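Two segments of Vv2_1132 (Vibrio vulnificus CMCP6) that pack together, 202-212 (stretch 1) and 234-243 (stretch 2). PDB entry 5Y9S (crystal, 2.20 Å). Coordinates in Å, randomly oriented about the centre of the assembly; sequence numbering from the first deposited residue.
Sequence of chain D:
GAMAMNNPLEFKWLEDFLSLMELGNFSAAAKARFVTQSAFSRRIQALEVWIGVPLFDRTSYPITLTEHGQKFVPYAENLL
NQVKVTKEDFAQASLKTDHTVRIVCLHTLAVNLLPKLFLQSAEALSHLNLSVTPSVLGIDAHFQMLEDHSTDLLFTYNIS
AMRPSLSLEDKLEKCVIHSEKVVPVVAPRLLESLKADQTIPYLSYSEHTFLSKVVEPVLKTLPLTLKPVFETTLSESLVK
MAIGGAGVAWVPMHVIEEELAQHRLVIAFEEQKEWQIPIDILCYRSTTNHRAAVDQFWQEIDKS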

# COMPACT_ATOMS: atom_id res chain seq x y z
N TYR D 202 33.09 -3.84 -30.48
CA TYR D 202 33.29 -4.60 -29.26
C TYR D 202 31.93 -4.95 -28.68
O TYR D 202 31.11 -4.06 -28.44
CB TYR D 202 34.12 -3.79 -28.26
CG TYR D 202 34.21 -4.39 -26.88
CD1 TYR D 202 34.40 -5.76 -26.69
CD2 TYR D 202 34.14 -3.59 -25.76
CE1 TYR D 202 34.49 -6.31 -25.42
CE2 TYR D 202 34.24 -4.12 -24.48
CZ TYR D 202 34.41 -5.48 -24.32
OH TYR D 202 34.50 -6.00 -23.05
N LEU D 203 31.68 -6.25 -28.49
CA LEU D 203 30.43 -6.76 -27.89
C LEU D 203 30.72 -7.10 -26.43
O LEU D 203 31.40 -8.09 -26.15
CB LEU D 203 29.91 -7.98 -28.65
CG LEU D 203 30.01 -7.98 -30.18
CD1 LEU D 203 30.08 -9.42 -30.72
CD2 LEU D 203 28.82 -7.25 -30.78
N SER D 204 30.19 -6.30 -25.52
CA SER D 204 30.68 -6.24 -24.15
C SER D 204 29.62 -6.67 -23.14
O SER D 204 28.43 -6.76 -23.44
CB SER D 204 31.14 -4.82 -23.81
OG SER D 204 30.01 -3.98 -23.70
N TYR D 205 30.07 -6.89 -21.90
CA TYR D 205 29.17 -7.22 -20.81
C TYR D 205 28.74 -5.96 -20.07
O TYR D 205 29.48 -4.97 -20.02
CB TYR D 205 29.84 -8.17 -19.83
CG TYR D 205 30.09 -9.57 -20.34
CD1 TYR D 205 29.14 -10.55 -20.20
CD2 TYR D 205 31.32 -9.91 -20.91
CE1 TYR D 205 29.36 -11.85 -20.63
CE2 TYR D 205 31.56 -11.19 -21.35
CZ TYR D 205 30.58 -12.16 -21.20
OH TYR D 205 30.81 -13.44 -21.64
N SER D 206 27.54 -5.99 -19.53
CA SER D 206 27.08 -4.92 -18.65
C SER D 206 28.00 -4.78 -17.45
O SER D 206 28.59 -5.76 -16.97
CB SER D 206 25.65 -5.20 -18.19
OG SER D 206 24.86 -5.54 -19.32
N GLU D 207 28.12 -3.56 -16.94
CA GLU D 207 29.17 -3.32 -15.96
C GLU D 207 28.90 -4.01 -14.64
O GLU D 207 29.82 -4.11 -13.82
CB GLU D 207 29.36 -1.82 -15.74
CG GLU D 207 28.08 -1.03 -15.74
CD GLU D 207 28.32 0.42 -15.43
OE1 GLU D 207 27.35 1.21 -15.48
OE2 GLU D 207 29.48 0.77 -15.14
N HIS D 208 27.69 -4.52 -14.42
CA HIS D 208 27.32 -5.09 -13.14
C HIS D 208 27.22 -6.61 -13.18
O HIS D 208 26.39 -7.22 -12.50
CB HIS D 208 26.01 -4.45 -12.66
CG HIS D 208 26.09 -2.96 -12.57
ND1 HIS D 208 26.98 -2.31 -11.73
CD2 HIS D 208 25.42 -1.98 -13.23
CE1 HIS D 208 26.85 -1.00 -11.87
NE2 HIS D 208 25.90 -0.78 -12.77
N THR D 209 28.07 -7.24 -13.97
CA THR D 209 28.18 -8.68 -14.06
C THR D 209 29.55 -9.09 -13.57
O THR D 209 30.50 -8.31 -13.58
CB THR D 209 28.01 -9.14 -15.51
OG1 THR D 209 29.04 -8.55 -16.31
CG2 THR D 209 26.67 -8.71 -16.05
N PHE D 210 29.67 -10.36 -13.18
CA PHE D 210 31.01 -10.84 -12.85
C PHE D 210 31.96 -10.71 -14.04
O PHE D 210 33.12 -10.30 -13.88
CB PHE D 210 30.97 -12.28 -12.38
CG PHE D 210 32.34 -12.86 -12.21
CD1 PHE D 210 33.09 -12.56 -11.08
CD2 PHE D 210 32.91 -13.67 -13.18
CE1 PHE D 210 34.35 -13.07 -10.91
CE2 PHE D 210 34.19 -14.20 -13.01
CZ PHE D 210 34.90 -13.91 -11.86
N LEU D 211 31.49 -11.06 -15.25
CA LEU D 211 32.43 -11.17 -16.36
C LEU D 211 32.97 -9.82 -16.77
O LEU D 211 34.11 -9.73 -17.24
CB LEU D 211 31.79 -11.90 -17.55
CG LEU D 211 31.47 -13.35 -17.19
CD1 LEU D 211 30.59 -14.00 -18.23
CD2 LEU D 211 32.77 -14.10 -17.00
N SER D 212 32.19 -8.76 -16.59
CA SER D 212 32.71 -7.42 -16.85
C SER D 212 33.86 -7.08 -15.91
O SER D 212 34.87 -6.50 -16.32
CB SER D 212 31.58 -6.40 -16.68
OG SER D 212 32.09 -5.09 -16.56
N LEU D 234 24.17 -11.38 -20.98
CA LEU D 234 23.97 -12.77 -21.39
C LEU D 234 25.07 -13.17 -22.36
O LEU D 234 25.08 -12.72 -23.51
CB LEU D 234 22.59 -12.97 -22.01
CG LEU D 234 21.46 -12.53 -21.08
CD1 LEU D 234 20.13 -12.58 -21.77
CD2 LEU D 234 21.44 -13.41 -19.82
N SER D 235 25.99 -14.02 -21.88
CA SER D 235 27.03 -14.58 -22.74
C SER D 235 26.44 -15.09 -24.05
O SER D 235 26.99 -14.83 -25.13
CB SER D 235 27.76 -15.71 -22.01
OG SER D 235 28.80 -15.15 -21.21
N GLU D 236 25.31 -15.78 -23.97
CA GLU D 236 24.72 -16.41 -25.14
C GLU D 236 24.28 -15.39 -26.18
O GLU D 236 24.20 -15.73 -27.36
CB GLU D 236 23.53 -17.28 -24.72
CG GLU D 236 23.75 -18.03 -23.37
CD GLU D 236 23.56 -17.14 -22.13
OE1 GLU D 236 22.45 -16.66 -21.89
OE2 GLU D 236 24.55 -16.89 -21.42
N SER D 237 24.01 -14.15 -25.77
CA SER D 237 23.67 -13.10 -26.72
C SER D 237 24.91 -12.58 -27.42
O SER D 237 24.88 -12.34 -28.64
CB SER D 237 22.96 -11.93 -26.03
OG SER D 237 21.61 -12.24 -25.84
N LEU D 238 25.99 -12.37 -26.66
CA LEU D 238 27.25 -12.01 -27.29
C LEU D 238 27.58 -13.00 -28.39
O LEU D 238 27.93 -12.61 -29.51
CB LEU D 238 28.37 -11.97 -26.26
CG LEU D 238 28.16 -10.90 -25.20
CD1 LEU D 238 29.16 -11.13 -24.09
CD2 LEU D 238 28.29 -9.50 -25.78
N VAL D 239 27.40 -14.30 -28.10
CA VAL D 239 27.76 -15.34 -29.06
C VAL D 239 26.95 -15.20 -30.35
O VAL D 239 27.50 -15.23 -31.45
CB VAL D 239 27.61 -16.73 -28.42
CG1 VAL D 239 27.59 -17.83 -29.50
CG2 VAL D 239 28.76 -16.95 -27.43
N LYS D 240 25.62 -15.02 -30.23
CA LYS D 240 24.82 -14.80 -31.43
C LYS D 240 25.34 -13.62 -32.22
O LYS D 240 25.57 -13.72 -33.43
CB LYS D 240 23.34 -14.59 -31.08
CG LYS D 240 22.60 -15.83 -30.68
CD LYS D 240 22.75 -16.94 -31.70
CE LYS D 240 22.02 -18.20 -31.20
NZ LYS D 240 20.92 -18.62 -32.13
N MET D 241 25.53 -12.48 -31.55
CA MET D 241 26.04 -11.28 -32.19
C MET D 241 27.38 -11.55 -32.87
O MET D 241 27.63 -11.07 -33.98
CB MET D 241 26.20 -10.17 -31.15
CG MET D 241 24.91 -9.47 -30.74
SD MET D 241 23.81 -9.11 -32.13
CE MET D 241 24.30 -7.44 -32.45
N ALA D 242 28.27 -12.28 -32.19
CA ALA D 242 29.59 -12.49 -32.76
C ALA D 242 29.50 -13.36 -34.01
O ALA D 242 30.21 -13.11 -35.00
CB ALA D 242 30.52 -13.09 -31.72
N ILE D 243 28.63 -14.37 -33.99
CA ILE D 243 28.50 -15.24 -35.16
C ILE D 243 28.13 -14.42 -36.38
O ILE D 243 28.64 -14.65 -37.48
CB ILE D 243 27.45 -16.34 -34.90
CG1 ILE D 243 27.93 -17.35 -33.87
CG2 ILE D 243 27.06 -17.04 -36.20
CD1 ILE D 243 26.90 -18.45 -33.62

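The contact joins the strand 202-205 to the helix 235-243, two elements that run almost exactly antiparallel: their N-to-C directions differ by 176° and their axes approach to 8.9 Å. The register follows from this arrangement. Leu 203 lies nearest Leu 238, with 6.2 Å between their CA atoms, while the CA atoms of Tyr 205 and Leu 234 are 7.6 Å apart, so advancing along the strand means moving back along the helix. Together the two stretches bury 348 Å², and more than half of that belongs to Leu 203 (91 Å²) and Leu 238 (90 Å²); Tyr 205 adds 60 Å².

Leu 203 directs its CA-to-CB bond toward the helix, and its atoms reach three helical residues. Its CB is 3.6 Å from Leu 238 CD2, its CD2 is 3.9 Å from Met 241 CB, and its CD1 is 3.8 Å from Ala 242 CB. These are ordinary van der Waals separations between apolar carbons. The two methyl groups thus have different nearest neighbours, CD2 at Met 241 and CD1 at Ala 242, one helical turn beyond Leu 238. Leu 203 CD1 also lies 3.7 Å from Ala 242 N, so the packing extends to the helix backbone itself. That nitrogen is already engaged within the helix, Ala 242 N donating to Leu 238 O at 2.7 Å. Met 241 starts toward the strand with its CB, but the end of its side chain leads away, consistent with the contact being made at CB.

Leu 238, with its CA-to-CB bond toward the strand, uses its two methyl groups at different places. CD2 sits beside the strand backbone, 3.4 Å from Leu 203 O and 3.6 Å from Ser 204 O, as well as against the Leu 203 side chain. The CB of Ser 204 points away from the helix, so its carbonyl oxygen rather than its side chain makes this approach. CD1 instead covers one face of the Tyr 205 ring. It stands over the ring centroid, only 18° off the ring normal, the geometry of a CH-pi contact, and the distance from Leu 238 CD1 to Tyr 205 CZ is 3.4 Å.

Tyr 205 leaves the strand sideways, yet the end of its side chain comes nearer the helix, and this brings the hydroxyl to the first helical turn. Tyr 205 OH and Ser 235 OG are 2.7 Å apart, a short hydrogen bond in which either hydroxyl could be the donor. Ser 235 OG lies near the ring plane, at the edge, whereas Leu 238 CD1 lies over a face; the aromatic side chain therefore meets one residue through its polar end and another through its ring. This is the only hydrogen bond between the two stretches, the remaining contacts being van der Waals in character. Leu 211 CD1, 3.7 Å from Ser 235 OG, adds a small van der Waals contact between a methyl carbon and the hydroxyl oxygen of the same serine.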